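Local coordinates for putative DNA-binding protein (Streptomyces coelicolor, PDB 2EWT), which binds DNA, probably through its helix-turn-helix domain, as a central regulator of aerial mycelium formation, at residues Lys12-Arg17 with Tyr43-Arg48. Sequence-based numbering, arbitrary orientation.
Sequences KLRAIR and YERGDR. With SO4 (sulfate ion), chain C.
Glu44 reaches from helix 37-45 onto helix 3-19, where Arg14 and Arg17 receive it. Its CB lies over one face of the Arg14 guanidinium, 3.6 Å from NH2 of Arg14 and displaced toward the rim. CG, placed anti to the carbonyl carbon (chi1 -68°), packs against the backbone N and CB of Arg14, and the extended chain beyond carries CD to 3.6 Å from CA of Arg14. At the tip, Arg17 grips the carboxylate side-on: NE of Arg17 donates to OE2 of Glu44 at 2.6 Å, and NH2 of Arg17 to OE1 of Glu44 at 3.0 Å. Both oxygens use syn lone pairs, and the two planes are only 19° apart, as in a bidentate salt bridge. The bridge joins helix 3-19 to the end of helix 37-45 within the helix-turn-helix fold. A water donates to OE2 of Glu44 and, weakly, to O of Leu13. Arg14 contributes differently: its NE sits 3.7 Å from OE1 of Glu44, a long ion pair with the oxygen well out of the guanidinium plane, whereas its NH1 donates to the backbone O of Glu44 at 3.3 Å from above the carbonyl plane. CD1 of Leu13 meets CB of Tyr43 at 4.2 Å. Helix 37-45 ends in a Schellman motif: Gly46 has positive phi (82°), N of Asp47 bonds to O of Ser42, and N of Gly46, weakly, to O of Tyr43.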
ATOM      1  N   LYS A  12      -8.908  10.027  -0.797  1.00 10.13           N
ATOM      2  CA  LYS A  12      -8.835   9.596  -2.186  1.00 10.09           C
ATOM      3  C   LYS A  12      -9.726   8.379  -2.403  1.00 10.03           C
ATOM      4  O   LYS A  12     -10.329   8.229  -3.464  1.00 10.71           O
ATOM      5  CB  LYS A  12      -7.385   9.298  -2.588  1.00 13.24           C
ATOM      6  CG  LYS A  12      -6.543  10.565  -2.682  1.00 14.87           C
ATOM      7  CD  LYS A  12      -5.326  10.398  -3.575  1.00 18.22           C
ATOM      8  CE  LYS A  12      -4.650  11.746  -3.799  1.00 20.22           C
ATOM      9  NZ  LYS A  12      -3.405  11.648  -4.613  1.00 19.53           N
ATOM     10  N   LEU A  13      -9.818   7.513  -1.399  1.00  8.95           N
ATOM     11  CA  LEU A  13     -10.682   6.340  -1.503  1.00  8.34           C
ATOM     12  C   LEU A  13     -12.129   6.813  -1.629  1.00  7.90           C
ATOM     13  O   LEU A  13     -12.910   6.263  -2.411  1.00  8.78           O
ATOM     14  CB  LEU A  13     -10.532   5.449  -0.262  1.00  7.91           C
ATOM     15  CG  LEU A  13      -9.378   4.439  -0.305  1.00  8.60           C
ATOM     16  CD1 LEU A  13      -9.150   3.842   1.078  1.00  7.80           C
ATOM     17  CD2 LEU A  13      -9.704   3.348  -1.308  1.00  9.24           C
ATOM     18  N   ARG A  14     -12.484   7.836  -0.855  1.00  8.71           N
ATOM     19  CA  ARG A  14     -13.840   8.380  -0.896  1.00  9.49           C
ATOM     20  C   ARG A  14     -14.103   9.063  -2.240  1.00 11.35           C
ATOM     21  O   ARG A  14     -15.162   8.880  -2.844  1.00 10.90           O
ATOM     22  CB  ARG A  14     -14.058   9.380   0.252  1.00 10.80           C
ATOM     23  CG  ARG A  14     -15.471   9.969   0.280  1.00 13.29           C
ATOM     24  CD  ARG A  14     -15.643  11.099   1.295  1.00 19.08           C
ATOM     25  NE  ARG A  14     -15.696  10.643   2.684  1.00 24.61           N
ATOM     26  CZ  ARG A  14     -14.636  10.480   3.470  1.00 27.55           C
ATOM     27  NH1 ARG A  14     -13.416  10.731   3.011  1.00 28.89           N
ATOM     28  NH2 ARG A  14     -14.797  10.078   4.727  1.00 27.29           N
ATOM     29  N   ALA A  15     -13.136   9.842  -2.712  1.00 12.57           N
ATOM     30  CA  ALA A  15     -13.282  10.542  -3.983  1.00 12.92           C
ATOM     31  C   ALA A  15     -13.512   9.563  -5.131  1.00 12.89           C
ATOM     32  O   ALA A  15     -14.454   9.718  -5.903  1.00 14.05           O
ATOM     33  CB  ALA A  15     -12.046  11.397  -4.258  1.00 14.20           C
ATOM     34  N   ILE A  16     -12.659   8.549  -5.240  1.00 12.63           N
ATOM     35  CA  ILE A  16     -12.796   7.563  -6.308  1.00 11.83           C
ATOM     36  C   ILE A  16     -14.140   6.834  -6.247  1.00 11.78           C
ATOM     37  O   ILE A  16     -14.762   6.586  -7.281  1.00 11.11           O
ATOM     38  CB  ILE A  16     -11.628   6.543  -6.274  1.00 12.87           C
ATOM     39  CG1 ILE A  16     -10.401   7.145  -6.962  1.00 16.45           C
ATOM     40  CG2 ILE A  16     -12.026   5.249  -6.968  1.00 13.35           C
ATOM     41  CD1 ILE A  16      -9.918   8.448  -6.356  1.00 18.75           C
ATOM     42  N   ARG A  17     -14.587   6.494  -5.042  1.00  9.89           N
ATOM     43  CA  ARG A  17     -15.870   5.814  -4.880  1.00 10.85           C
ATOM     44  C   ARG A  17     -17.013   6.677  -5.403  1.00 11.40           C
ATOM     45  O   ARG A  17     -17.786   6.245  -6.256  1.00 12.21           O
ATOM     46  CB  ARG A  17     -16.137   5.497  -3.409  1.00  8.22           C
ATOM     47  CG  ARG A  17     -17.568   5.048  -3.140  1.00  9.46           C
ATOM     48  CD  ARG A  17     -17.768   4.622  -1.696  1.00  8.43           C
ATOM     49  NE  ARG A  17     -17.616   5.715  -0.734  1.00  8.65           N
ATOM     50  CZ  ARG A  17     -18.479   6.716  -0.579  1.00 11.07           C
ATOM     51  NH1 ARG A  17     -19.577   6.788  -1.327  1.00  9.15           N
ATOM     52  NH2 ARG A  17     -18.262   7.632   0.356  1.00  8.28           N
ATOM     53  N   TYR A  43     -12.275   3.266   6.586  1.00  9.35           N
ATOM     54  CA  TYR A  43     -11.049   3.460   5.810  1.00  9.47           C
ATOM     55  C   TYR A  43     -11.028   4.898   5.297  1.00  8.59           C
ATOM     56  O   TYR A  43      -9.997   5.570   5.333  1.00  9.51           O
ATOM     57  CB  TYR A  43     -10.984   2.546   4.575  1.00  9.65           C
ATOM     58  CG  TYR A  43     -10.911   1.051   4.809  1.00  9.71           C
ATOM     59  CD1 TYR A  43     -10.236   0.515   5.909  1.00 10.26           C
ATOM     60  CD2 TYR A  43     -11.464   0.165   3.882  1.00 11.11           C
ATOM     61  CE1 TYR A  43     -10.112  -0.871   6.073  1.00 10.18           C
ATOM     62  CE2 TYR A  43     -11.348  -1.218   4.039  1.00  8.77           C
ATOM     63  CZ  TYR A  43     -10.670  -1.728   5.135  1.00  9.16           C
ATOM     64  OH  TYR A  43     -10.561  -3.091   5.291  1.00 12.27           O
ATOM     65  N   GLU A  44     -12.177   5.360   4.809  1.00  7.69           N
ATOM     66  CA  GLU A  44     -12.285   6.704   4.255  1.00  8.99           C
ATOM     67  C   GLU A  44     -12.031   7.806   5.274  1.00 10.51           C
ATOM     68  O   GLU A  44     -11.524   8.872   4.923  1.00 11.39           O
ATOM     69  CB  GLU A  44     -13.657   6.893   3.594  1.00  9.02           C
ATOM     70  CG  GLU A  44     -13.827   6.052   2.333  1.00  8.32           C
ATOM     71  CD  GLU A  44     -15.172   6.241   1.650  1.00  8.22           C
ATOM     72  OE1 GLU A  44     -16.032   6.976   2.183  1.00 12.22           O
ATOM     73  OE2 GLU A  44     -15.368   5.646   0.573  1.00  9.22           O
ATOM     74  N   ARG A  45     -12.378   7.558   6.534  1.00 10.85           N
ATOM     75  CA  ARG A  45     -12.157   8.556   7.575  1.00 13.38           C
ATOM     76  C   ARG A  45     -10.742   8.438   8.135  1.00 15.08           C
ATOM     77  O   ARG A  45     -10.251   9.347   8.809  1.00 15.85           O
ATOM     78  CB  ARG A  45     -13.167   8.384   8.713  1.00 13.42           C
ATOM     79  CG  ARG A  45     -14.624   8.465   8.288  1.00 16.62           C
ATOM     80  CD  ARG A  45     -15.537   8.462   9.507  1.00 20.81           C
ATOM     81  NE  ARG A  45     -15.270   7.331  10.391  1.00 22.26           N
ATOM     82  CZ  ARG A  45     -15.755   6.105  10.216  1.00 23.33           C
ATOM     83  NH1 ARG A  45     -16.549   5.838   9.184  1.00 24.57           N
ATOM     84  NH2 ARG A  45     -15.439   5.141  11.074  1.00 24.32           N
ATOM     85  N   GLY A  46     -10.086   7.317   7.846  1.00 15.26           N
ATOM     86  CA  GLY A  46      -8.740   7.096   8.344  1.00 16.73           C
ATOM     87  C   GLY A  46      -8.767   6.577   9.769  1.00 17.49           C
ATOM     88  O   GLY A  46      -7.775   6.670  10.495  1.00 19.93           O
ATOM     89  N   ASP A  47      -9.909   6.025  10.167  1.00 17.05           N
ATOM     90  CA  ASP A  47     -10.097   5.485  11.512  1.00 17.83           C
ATOM     91  C   ASP A  47      -9.657   4.025  11.621  1.00 17.89           C
ATOM     92  O   ASP A  47      -9.469   3.505  12.723  1.00 17.77           O
ATOM     93  CB  ASP A  47     -11.569   5.598  11.915  1.00 20.21           C
ATOM     94  CG  ASP A  47     -12.000   7.029  12.171  1.00 23.36           C
ATOM     95  OD1 ASP A  47     -13.223   7.268  12.268  1.00 23.41           O
ATOM     96  OD2 ASP A  47     -11.125   7.914  12.286  1.00 25.16           O
ATOM     97  N   ARG A  48      -9.507   3.371  10.474  1.00 14.64           N
ATOM     98  CA  ARG A  48      -9.089   1.973  10.423  1.00 14.06           C
ATOM     99  C   ARG A  48      -7.968   1.816   9.404  1.00 11.82           C
ATOM    100  O   ARG A  48      -8.036   2.370   8.309  1.00 11.81           O
ATOM    101  CB  ARG A  48     -10.280   1.092  10.040  1.00 16.66           C
ATOM    102  CG  ARG A  48      -9.977  -0.394   9.959  1.00 19.85           C
ATOM    103  CD  ARG A  48     -11.271  -1.178   9.812  1.00 22.54           C
ATOM    104  NE  ARG A  48     -11.053  -2.616   9.692  1.00 27.61           N
ATOM    105  CZ  ARG A  48     -12.032  -3.516   9.676  1.00 28.64           C
ATOM    106  NH1 ARG A  48     -13.296  -3.123   9.775  1.00 30.68           N
ATOM    107  NH2 ARG A  48     -11.751  -4.807   9.555  1.00 30.30           N
TER
HETATM  108  S   SO4 C2002      -9.132  -5.418   7.458  1.00 50.73           S
HETATM  109  O1  SO4 C2002      -9.258  -4.087   8.081  1.00 50.67           O
HETATM  110  O2  SO4 C2002      -9.151  -6.457   8.504  1.00 51.63           O
HETATM  111  O3  SO4 C2002     -10.264  -5.637   6.536  1.00 51.90           O
HETATM  112  O4  SO4 C2002      -7.863  -5.494   6.709  1.00 50.78           O
HETATM  113  O   HOH W   1     -13.802   3.971  -0.914  1.00  9.88           O